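Local coordinates for cytochrome C-type biogenesis protein ccmF (Thermus thermophilus, PDB 6ZMQ) that probably acts as a membrane-embedded cytochrome c heme lyase, holding heme b within its bundle of transmembrane helices during cytochrome c maturation, at residues 197-209 / 219-231. Residues are numbered along the deposited sequence; the frame is centred on the assembly and turned at random.
With PTY (phosphatidylethanolamine), chain F.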
ATOM      1  N   PHE A 197      -1.295   7.458   2.760  1.00 27.86           N
ATOM      2  CA  PHE A 197      -0.696   8.728   2.360  1.00 40.84           C
ATOM      3  C   PHE A 197      -0.922   9.781   3.422  1.00 47.81           C
ATOM      4  O   PHE A 197       0.028  10.467   3.830  1.00 49.67           O
ATOM      5  CB  PHE A 197      -1.259   9.194   1.011  1.00 48.23           C
ATOM      6  CG  PHE A 197      -0.961  10.657   0.676  1.00 40.23           C
ATOM      7  CD1 PHE A 197       0.242  11.014   0.098  1.00 39.12           C
ATOM      8  CD2 PHE A 197      -1.899  11.670   0.911  1.00 40.63           C
ATOM      9  CE1 PHE A 197       0.512  12.341  -0.210  1.00 41.55           C
ATOM     10  CE2 PHE A 197      -1.627  12.995   0.607  1.00 41.04           C
ATOM     11  CZ  PHE A 197      -0.424  13.329   0.041  1.00 37.92           C
ATOM     12  N   VAL A 198      -2.144   9.833   3.965  1.00 50.63           N
ATOM     13  CA  VAL A 198      -2.440  10.933   4.868  1.00 37.34           C
ATOM     14  C   VAL A 198      -1.798  10.664   6.224  1.00 33.16           C
ATOM     15  O   VAL A 198      -1.416  11.621   6.919  1.00 43.77           O
ATOM     16  CB  VAL A 198      -3.953  11.238   4.908  1.00 34.56           C
ATOM     17  CG1 VAL A 198      -4.444  11.513   3.501  1.00 39.80           C
ATOM     18  CG2 VAL A 198      -4.740  10.110   5.465  1.00 31.34           C
ATOM     19  N   GLY A 199      -1.509   9.382   6.528  1.00 31.12           N
ATOM     20  CA  GLY A 199      -0.643   9.078   7.655  1.00 30.35           C
ATOM     21  C   GLY A 199       0.750   9.636   7.462  1.00 42.88           C
ATOM     22  O   GLY A 199       1.190  10.478   8.245  1.00 52.42           O
ATOM     23  N   LEU A 200       1.356   9.361   6.299  1.00 50.45           N
ATOM     24  CA  LEU A 200       2.680   9.905   6.005  1.00 36.73           C
ATOM     25  C   LEU A 200       2.641  11.407   5.724  1.00 37.44           C
ATOM     26  O   LEU A 200       3.703  12.014   5.529  1.00 45.24           O
ATOM     27  CB  LEU A 200       3.328   9.159   4.835  1.00 22.76           C
ATOM     28  CG  LEU A 200       4.069   7.852   5.136  1.00 22.07           C
ATOM     29  CD1 LEU A 200       5.027   7.558   4.006  1.00 22.40           C
ATOM     30  CD2 LEU A 200       4.823   7.895   6.471  1.00 31.62           C
ATOM     31  N   SER A 201       1.444  12.020   5.669  1.00 28.32           N
ATOM     32  CA  SER A 201       1.367  13.473   5.610  1.00 29.89           C
ATOM     33  C   SER A 201       1.900  14.108   6.881  1.00 39.61           C
ATOM     34  O   SER A 201       2.725  15.031   6.826  1.00 48.07           O
ATOM     35  CB  SER A 201      -0.069  13.913   5.361  1.00 37.60           C
ATOM     36  OG  SER A 201      -0.812  13.953   6.562  1.00 43.05           O
ATOM     37  N   VAL A 202       1.462  13.621   8.045  1.00 45.86           N
ATOM     38  CA  VAL A 202       1.645  14.392   9.283  1.00 52.16           C
ATOM     39  C   VAL A 202       3.066  14.335   9.857  1.00 41.58           C
ATOM     40  O   VAL A 202       3.537  15.374  10.343  1.00 44.32           O
ATOM     41  CB  VAL A 202       0.510  14.106  10.270  1.00 58.23           C
ATOM     42  CG1 VAL A 202       0.239  12.646  10.407  1.00 67.35           C
ATOM     43  CG2 VAL A 202       0.723  14.708  11.675  1.00 59.40           C
ATOM     44  N   PRO A 203       3.826  13.220   9.779  1.00 37.75           N
ATOM     45  CA  PRO A 203       5.287  13.323  10.012  1.00 36.42           C
ATOM     46  C   PRO A 203       6.032  14.267   9.082  1.00 43.36           C
ATOM     47  O   PRO A 203       6.867  15.040   9.584  1.00 48.86           O
ATOM     48  CB  PRO A 203       5.768  11.872   9.810  1.00 27.75           C
ATOM     49  CG  PRO A 203       4.545  11.126   9.327  1.00 36.33           C
ATOM     50  CD  PRO A 203       3.458  11.826  10.024  1.00 36.39           C
ATOM     51  N   TYR A 204       5.720  14.236   7.768  1.00 38.59           N
ATOM     52  CA  TYR A 204       6.368  15.105   6.778  1.00 40.52           C
ATOM     53  C   TYR A 204       6.198  16.568   7.135  1.00 46.65           C
ATOM     54  O   TYR A 204       7.172  17.333   7.101  1.00 68.18           O
ATOM     55  CB  TYR A 204       5.787  14.864   5.376  1.00 42.01           C
ATOM     56  CG  TYR A 204       6.144  15.944   4.350  1.00 37.60           C
ATOM     57  CD1 TYR A 204       7.391  15.943   3.732  1.00 34.30           C
ATOM     58  CD2 TYR A 204       5.227  16.947   3.982  1.00 34.76           C
ATOM     59  CE1 TYR A 204       7.730  16.905   2.798  1.00 28.79           C
ATOM     60  CE2 TYR A 204       5.568  17.923   3.053  1.00 34.63           C
ATOM     61  CZ  TYR A 204       6.822  17.892   2.468  1.00 35.83           C
ATOM     62  OH  TYR A 204       7.179  18.837   1.532  1.00 51.98           O
ATOM     63  N   ALA A 205       4.971  16.933   7.535  1.00 35.15           N
ATOM     64  CA  ALA A 205       4.640  18.258   8.040  1.00 36.96           C
ATOM     65  C   ALA A 205       5.535  18.649   9.199  1.00 50.10           C
ATOM     66  O   ALA A 205       6.232  19.673   9.119  1.00 73.71           O
ATOM     67  CB  ALA A 205       3.175  18.270   8.475  1.00 28.84           C
ATOM     68  N   TYR A 206       5.651  17.744  10.186  1.00 38.41           N
ATOM     69  CA  TYR A 206       6.513  17.942  11.348  1.00 33.73           C
ATOM     70  C   TYR A 206       7.965  18.105  10.932  1.00 40.29           C
ATOM     71  O   TYR A 206       8.647  19.025  11.410  1.00 46.14           O
ATOM     72  CB  TYR A 206       6.361  16.768  12.315  1.00 34.55           C
ATOM     73  CG  TYR A 206       5.308  16.928  13.402  1.00 34.78           C
ATOM     74  CD1 TYR A 206       3.966  16.679  13.142  1.00 37.29           C
ATOM     75  CD2 TYR A 206       5.668  17.275  14.696  1.00 40.15           C
ATOM     76  CE1 TYR A 206       3.004  16.793  14.130  1.00 40.64           C
ATOM     77  CE2 TYR A 206       4.713  17.388  15.692  1.00 39.45           C
ATOM     78  CZ  TYR A 206       3.386  17.153  15.403  1.00 44.23           C
ATOM     79  OH  TYR A 206       2.436  17.272  16.391  1.00 49.73           O
ATOM     80  N   ALA A 207       8.386  17.330   9.913  1.00 33.93           N
ATOM     81  CA  ALA A 207       9.759  17.397   9.426  1.00 36.28           C
ATOM     82  C   ALA A 207      10.045  18.726   8.755  1.00 38.48           C
ATOM     83  O   ALA A 207      11.056  19.369   9.062  1.00 60.30           O
ATOM     84  CB  ALA A 207      10.024  16.269   8.456  1.00 49.56           C
ATOM     85  N   VAL A 208       9.101  19.213   7.936  1.00 28.24           N
ATOM     86  CA  VAL A 208       9.295  20.505   7.281  1.00 32.49           C
ATOM     87  C   VAL A 208       9.091  21.615   8.295  1.00 40.90           C
ATOM     88  O   VAL A 208       9.681  22.700   8.171  1.00 55.65           O
ATOM     89  CB  VAL A 208       8.380  20.553   6.037  1.00 36.13           C
ATOM     90  CG1 VAL A 208       8.407  21.900   5.325  1.00 36.05           C
ATOM     91  CG2 VAL A 208       8.817  19.484   5.054  1.00 40.55           C
ATOM     92  N   ALA A 209       8.395  21.304   9.386  1.00 40.91           N
ATOM     93  CA  ALA A 209       8.392  22.186  10.530  1.00 42.32           C
ATOM     94  C   ALA A 209       9.739  22.167  11.237  1.00 46.46           C
ATOM     95  O   ALA A 209      10.314  23.237  11.481  1.00 56.71           O
ATOM     96  CB  ALA A 209       7.271  21.757  11.453  1.00 44.38           C
ATOM     97  N   TRP A 219      10.939  15.822  16.664  1.00 57.38           N
ATOM     98  CA  TRP A 219       9.809  15.721  15.744  1.00 48.44           C
ATOM     99  C   TRP A 219       9.335  14.296  15.476  1.00 54.82           C
ATOM    100  O   TRP A 219       8.150  14.119  15.178  1.00 59.95           O
ATOM    101  CB  TRP A 219      10.175  16.375  14.411  1.00 38.25           C
ATOM    102  CG  TRP A 219      11.175  15.577  13.633  1.00 29.43           C
ATOM    103  CD1 TRP A 219      12.518  15.530  13.848  1.00 38.00           C
ATOM    104  CD2 TRP A 219      10.914  14.704  12.521  1.00 25.54           C
ATOM    105  NE1 TRP A 219      13.110  14.681  12.947  1.00 42.02           N
ATOM    106  CE2 TRP A 219      12.146  14.161  12.124  1.00 42.88           C
ATOM    107  CE3 TRP A 219       9.759  14.325  11.828  1.00 28.29           C
ATOM    108  CZ2 TRP A 219      12.260  13.272  11.055  1.00 48.13           C
ATOM    109  CZ3 TRP A 219       9.874  13.432  10.771  1.00 30.71           C
ATOM    110  CH2 TRP A 219      11.118  12.922  10.394  1.00 36.04           C
ATOM    111  N   VAL A 220      10.193  13.276  15.576  1.00 47.90           N
ATOM    112  CA  VAL A 220       9.797  11.968  15.067  1.00 52.08           C
ATOM    113  C   VAL A 220       9.212  11.099  16.176  1.00 59.28           C
ATOM    114  O   VAL A 220       8.442  10.172  15.883  1.00 76.59           O
ATOM    115  CB  VAL A 220      10.950  11.240  14.331  1.00 43.93           C
ATOM    116  CG1 VAL A 220      11.936  10.630  15.277  1.00 23.49           C
ATOM    117  CG2 VAL A 220      10.400  10.177  13.388  1.00 61.71           C
ATOM    118  N   GLU A 221       9.497  11.410  17.435  1.00 51.17           N
ATOM    119  CA  GLU A 221       8.991  10.623  18.540  1.00 52.44           C
ATOM    120  C   GLU A 221       7.633  11.109  19.012  1.00 55.59           C
ATOM    121  O   GLU A 221       6.909  10.346  19.661  1.00 65.23           O
ATOM    122  CB  GLU A 221      10.020  10.633  19.679  1.00 60.77           C
ATOM    123  CG  GLU A 221      10.883  11.887  19.684  1.00 66.47           C
ATOM    124  CD  GLU A 221      11.887  11.912  20.812  1.00 60.91           C
ATOM    125  OE1 GLU A 221      12.289  13.017  21.223  1.00 64.33           O
ATOM    126  OE2 GLU A 221      12.306  10.818  21.255  1.00 65.57           O
ATOM    127  N   GLU A 222       7.267  12.344  18.665  1.00 49.83           N
ATOM    128  CA  GLU A 222       5.896  12.804  18.793  1.00 46.56           C
ATOM    129  C   GLU A 222       5.007  12.362  17.636  1.00 48.71           C
ATOM    130  O   GLU A 222       3.781  12.428  17.767  1.00 54.59           O
ATOM    131  CB  GLU A 222       5.850  14.331  18.887  1.00 50.75           C
ATOM    132  CG  GLU A 222       6.835  14.956  19.867  1.00 69.95           C
ATOM    133  CD  GLU A 222       7.138  16.412  19.524  1.00 83.12           C
ATOM    134  OE1 GLU A 222       7.473  16.694  18.353  1.00 88.88           O
ATOM    135  OE2 GLU A 222       7.019  17.278  20.417  1.00 87.66           O
ATOM    136  N   THR A 223       5.571  11.927  16.505  1.00 44.27           N
ATOM    137  CA  THR A 223       4.752  11.633  15.329  1.00 32.75           C
ATOM    138  C   THR A 223       4.728  10.143  14.997  1.00 48.22           C
ATOM    139  O   THR A 223       4.100   9.743  14.003  1.00 69.22           O
ATOM    140  CB  THR A 223       5.229  12.442  14.115  1.00 33.02           C
ATOM    141  OG1 THR A 223       4.204  12.439  13.125  1.00 43.70           O
ATOM    142  CG2 THR A 223       6.480  11.856  13.484  1.00 32.30           C
ATOM    143  N   ARG A 224       5.281   9.317  15.895  1.00 48.28           N
ATOM    144  CA  ARG A 224       5.699   7.940  15.617  1.00 45.61           C
ATOM    145  C   ARG A 224       4.536   7.026  15.232  1.00 56.95           C
ATOM    146  O   ARG A 224       4.694   6.137  14.379  1.00 77.13           O
ATOM    147  CB  ARG A 224       6.460   7.439  16.856  1.00 43.10           C
ATOM    148  CG  ARG A 224       6.658   5.943  17.031  1.00 44.92           C
ATOM    149  CD  ARG A 224       5.673   5.287  18.025  1.00 49.56           C
ATOM    150  NE  ARG A 224       6.032   3.932  18.463  1.00 53.73           N
ATOM    151  CZ  ARG A 224       6.131   2.838  17.703  1.00 47.83           C
ATOM    152  NH1 ARG A 224       6.594   1.720  18.240  1.00 53.09           N
ATOM    153  NH2 ARG A 224       5.789   2.833  16.418  1.00 39.53           N
ATOM    154  N   TRP A 225       3.350   7.278  15.784  1.00 47.93           N
ATOM    155  CA  TRP A 225       2.241   6.355  15.569  1.00 29.14           C
ATOM    156  C   TRP A 225       1.610   6.566  14.197  1.00 29.20           C
ATOM    157  O   TRP A 225       1.119   5.611  13.586  1.00 37.52           O
ATOM    158  CB  TRP A 225       1.227   6.497  16.707  1.00 28.57           C
ATOM    159  CG  TRP A 225       1.710   5.869  18.027  1.00 41.43           C
ATOM    160  CD1 TRP A 225       1.774   6.503  19.235  1.00 56.70           C
ATOM    161  CD2 TRP A 225       2.166   4.517  18.269  1.00 54.90           C
ATOM    162  NE1 TRP A 225       2.259   5.656  20.200  1.00 68.82           N
ATOM    163  CE2 TRP A 225       2.498   4.430  19.639  1.00 71.16           C
ATOM    164  CE3 TRP A 225       2.330   3.377  17.469  1.00 69.57           C
ATOM    165  CZ2 TRP A 225       2.981   3.258  20.217  1.00 85.40           C
ATOM    166  CZ3 TRP A 225       2.803   2.218  18.053  1.00 85.38           C
ATOM    167  CH2 TRP A 225       3.129   2.169  19.407  1.00 89.84           C
ATOM    168  N   TRP A 226       1.650   7.803  13.684  1.00 21.44           N
ATOM    169  CA  TRP A 226       1.223   8.057  12.308  1.00 38.66           C
ATOM    170  C   TRP A 226       2.176   7.420  11.311  1.00 46.44           C
ATOM    171  O   TRP A 226       1.746   6.955  10.253  1.00 67.80           O
ATOM    172  CB  TRP A 226       1.142   9.554  12.016  1.00 44.84           C
ATOM    173  CG  TRP A 226      -0.017  10.235  12.610  1.00 48.36           C
ATOM    174  CD1 TRP A 226      -1.254  10.386  12.065  1.00 57.24           C
ATOM    175  CD2 TRP A 226      -0.038  10.931  13.857  1.00 43.14           C
ATOM    176  NE1 TRP A 226      -2.058  11.123  12.904  1.00 39.08           N
ATOM    177  CE2 TRP A 226      -1.334  11.462  14.017  1.00 43.50           C
ATOM    178  CE3 TRP A 226       0.909  11.136  14.867  1.00 44.59           C
ATOM    179  CZ2 TRP A 226      -1.708  12.187  15.146  1.00 56.66           C
ATOM    180  CZ3 TRP A 226       0.535  11.859  15.990  1.00 50.75           C
ATOM    181  CH2 TRP A 226      -0.760  12.376  16.120  1.00 56.40           C
ATOM    182  N   THR A 227       3.473   7.388  11.636  1.00 30.49           N
ATOM    183  CA  THR A 227       4.447   6.717  10.782  1.00 22.11           C
ATOM    184  C   THR A 227       4.205   5.212  10.735  1.00 30.24           C
ATOM    185  O   THR A 227       4.150   4.625   9.643  1.00 49.99           O
ATOM    186  CB  THR A 227       5.866   7.009  11.274  1.00 36.25           C
ATOM    187  OG1 THR A 227       6.117   6.293  12.491  1.00 54.64           O
ATOM    188  CG2 THR A 227       6.029   8.495  11.538  1.00 47.46           C
ATOM    189  N   LEU A 228       3.983   4.584  11.904  1.00 31.00           N
ATOM    190  CA  LEU A 228       3.707   3.144  11.928  1.00 33.43           C
ATOM    191  C   LEU A 228       2.364   2.809  11.281  1.00 53.94           C
ATOM    192  O   LEU A 228       2.293   1.891  10.458  1.00 72.94           O
ATOM    193  CB  LEU A 228       3.740   2.597  13.358  1.00 20.54           C
ATOM    194  CG  LEU A 228       3.301   1.120  13.441  1.00 28.30           C
ATOM    195  CD1 LEU A 228       4.268   0.135  12.750  1.00 27.26           C
ATOM    196  CD2 LEU A 228       2.947   0.680  14.824  1.00 48.14           C
ATOM    197  N   ILE A 229       1.314   3.580  11.589  1.00 52.37           N
ATOM    198  CA  ILE A 229      -0.026   3.331  11.062  1.00 42.09           C
ATOM    199  C   ILE A 229      -0.090   3.604   9.558  1.00 41.79           C
ATOM    200  O   ILE A 229      -0.741   2.863   8.813  1.00 59.73           O
ATOM    201  CB  ILE A 229      -1.043   4.151  11.889  1.00 31.89           C
ATOM    202  CG1 ILE A 229      -1.481   3.341  13.123  1.00 29.45           C
ATOM    203  CG2 ILE A 229      -2.215   4.691  11.072  1.00 29.39           C
ATOM    204  CD1 ILE A 229      -2.204   4.122  14.213  1.00 35.51           C
ATOM    205  N   ALA A 230       0.654   4.606   9.078  1.00 29.47           N
ATOM    206  CA  ALA A 230       0.756   4.888   7.647  1.00 24.19           C
ATOM    207  C   ALA A 230       1.453   3.763   6.909  1.00 30.54           C
ATOM    208  O   ALA A 230       1.015   3.354   5.824  1.00 54.62           O
ATOM    209  CB  ALA A 230       1.546   6.174   7.423  1.00 27.61           C
ATOM    210  N   TRP A 231       2.529   3.231   7.503  1.00 20.56           N
ATOM    211  CA  TRP A 231       3.200   2.083   6.914  1.00 31.23           C
ATOM    212  C   TRP A 231       2.355   0.817   7.008  1.00 52.07           C
ATOM    213  O   TRP A 231       2.469  -0.059   6.147  1.00 69.64           O
ATOM    214  CB  TRP A 231       4.538   1.877   7.602  1.00 21.19           C
ATOM    215  CG  TRP A 231       5.323   0.735   7.063  1.00 25.29           C
ATOM    216  CD1 TRP A 231       6.242   0.793   6.065  1.00 37.04           C
ATOM    217  CD2 TRP A 231       5.277  -0.643   7.487  1.00 36.46           C
ATOM    218  NE1 TRP A 231       6.763  -0.452   5.827  1.00 43.17           N
ATOM    219  CE2 TRP A 231       6.184  -1.350   6.682  1.00 42.73           C
ATOM    220  CE3 TRP A 231       4.539  -1.345   8.450  1.00 41.98           C
ATOM    221  CZ2 TRP A 231       6.385  -2.711   6.813  1.00 44.52           C
ATOM    222  CZ3 TRP A 231       4.741  -2.708   8.575  1.00 40.34           C
ATOM    223  CH2 TRP A 231       5.665  -3.372   7.770  1.00 45.04           C
TER
HETATM  224  C1  PTY F 705      -2.981   8.665  15.554  1.00 49.19           C
HETATM  225  C2  PTY F 705       3.191   9.699  19.701  1.00 53.77           C
HETATM  226  C3  PTY F 705       1.774  10.164  20.039  1.00 61.05           C
HETATM  227  O4  PTY F 705      -3.919   8.728  14.518  1.00 43.94           O
HETATM  228  C5  PTY F 705      -2.727   8.894  18.062  1.00 59.72           C
HETATM  229  C6  PTY F 705      -3.703   8.896  16.877  1.00 61.84           C
HETATM  230  O7  PTY F 705      -4.612   7.839  17.033  1.00 82.66           O
HETATM  231  C8  PTY F 705      -5.924   8.156  17.420  1.00 85.29           C
HETATM  232  O10 PTY F 705      -6.125   8.919  18.306  1.00 87.46           O
HETATM  233  C11 PTY F 705      -7.104   7.496  16.698  1.00 76.96           C
HETATM  234  C12 PTY F 705      -8.415   8.181  17.091  1.00 55.14           C
HETATM  235  C13 PTY F 705      -9.618   7.575  16.360  1.00 48.03           C
HETATM  236  C14 PTY F 705      -9.789   6.100  16.731  1.00 46.47           C
HETATM  237  C15 PTY F 705     -11.184   5.609  16.341  1.00 45.12           C
HETATM  238  C16 PTY F 705     -11.119   4.097  16.125  1.00 47.75           C
HETATM  239  C17 PTY F 705     -12.197   3.634  15.140  1.00 49.73           C
HETATM  240  C18 PTY F 705     -11.647   3.199  13.771  1.00 54.00           C
HETATM  241  C19 PTY F 705     -10.273   2.524  13.830  1.00 61.91           C
HETATM  242  C20 PTY F 705     -10.199   1.341  12.859  1.00 70.11           C
HETATM  243  C21 PTY F 705     -10.203   1.807  11.399  1.00 70.66           C
HETATM  244  C22 PTY F 705     -10.126   0.582  10.480  1.00 70.66           C
HETATM  245  C23 PTY F 705      -9.509   0.918   9.118  1.00 68.84           C
HETATM  246  C24 PTY F 705     -10.603   0.910   8.043  1.00 58.17           C
HETATM  247  C25 PTY F 705     -10.148   0.107   6.820  1.00 40.61           C
HETATM  248  C26 PTY F 705     -11.316  -0.117   5.858  1.00 35.34           C
HETATM  249  C27 PTY F 705     -11.071  -1.379   5.034  1.00 35.49           C
HETATM  250  C28 PTY F 705     -12.421  -1.975   4.641  1.00 36.11           C
HETATM  251  C29 PTY F 705     -12.330  -3.497   4.578  1.00 32.35           C
HETATM  252  C30 PTY F 705      -3.682   7.873  13.436  1.00 43.13           C
HETATM  253  C31 PTY F 705      -4.761   7.663  12.369  1.00 37.82           C
HETATM  254  O30 PTY F 705      -2.638   7.319  13.331  1.00 52.98           O
HETATM  255  C32 PTY F 705      -6.103   7.200  12.935  1.00 39.17           C
HETATM  256  C33 PTY F 705      -7.019   6.828  11.767  1.00 39.57           C
HETATM  257  C34 PTY F 705      -7.714   5.493  12.036  1.00 44.74           C
HETATM  258  C35 PTY F 705      -7.958   4.792  10.701  1.00 47.51           C
HETATM  259  C36 PTY F 705      -8.979   5.595   9.891  1.00 48.65           C
HETATM  260  C37 PTY F 705      -9.809   4.663   8.999  1.00 46.60           C
HETATM  261  C38 PTY F 705     -10.847   5.449   8.191  1.00 38.49           C
HETATM  262  C39 PTY F 705     -11.624   4.545   7.233  1.00 31.77           C
HETATM  263  C40 PTY F 705     -13.078   5.005   7.152  1.00 40.23           C
HETATM  264  C41 PTY F 705     -13.912   4.016   6.338  1.00 55.89           C
HETATM  265  C42 PTY F 705     -14.470   2.950   7.277  1.00 56.74           C
HETATM  266  C43 PTY F 705     -15.994   3.044   7.280  1.00 42.64           C
HETATM  267  C44 PTY F 705     -16.548   1.673   7.657  1.00 26.96           C
HETATM  268  P1  PTY F 705      -0.717  10.160  19.198  1.00 50.24           P
HETATM  269  O11 PTY F 705       0.850   9.648  19.118  1.00 59.32           O
HETATM  270  O12 PTY F 705      -0.718  11.666  19.310  1.00 41.33           O
HETATM  271  O13 PTY F 705      -1.346   9.609  20.456  1.00 54.25           O
HETATM  272  O14 PTY F 705      -1.572   9.673  17.859  1.00 51.79           O
HETATM  273  N1  PTY F 705       4.067   9.988  20.823  1.00 41.75           N
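Pro-203 sits at the centre of this contact, its ring wedged among Thr-223, Trp-226 and Thr-227: CG meets Thr-227 CG2 at 3.7 Å, while CD lies 3.8 Å from Trp-226 CB. Having no N-H to give, Pro-203 makes no bond to the turn before it, and helix 185-213 is kinked there. One turn earlier Gly-199 lets the backbones close to 4.4 Å between its CA and that of Ala-230, whose CB also packs 3.8 Å from Leu-200 CG. Val-202 places CG1 over the five-membered ring of Trp-226, though the modelled closeness is doubtful; with CG1 between backbone N and carbonyl carbon (chi1 47°), this branch is the one turned to the indole. Phosphatidylethanolamine covers the opposite face, so an alanine in place of Trp-226 would probably open a gap between Val-202 and the lipid head group. Farther along, Ala-207 CB lies over one face of the Trp-219 ring in a CH-pi contact, 4.0 Å from the centroid of its six-membered half. No hydrogen bond joins segments 197-209 and 219-231, whose helices run antiparallel (153°) and meet mainly by apolar packing. Lipid and heme are held outside that packed face: the lipid amine N1 is hydrogen-bonded to Glu-221 O at 3.1 Å, and Arg-224, its CB directed away from 197-209, bonds a heme oxygen through NH2, while Glu-222 pairs with Arg-137.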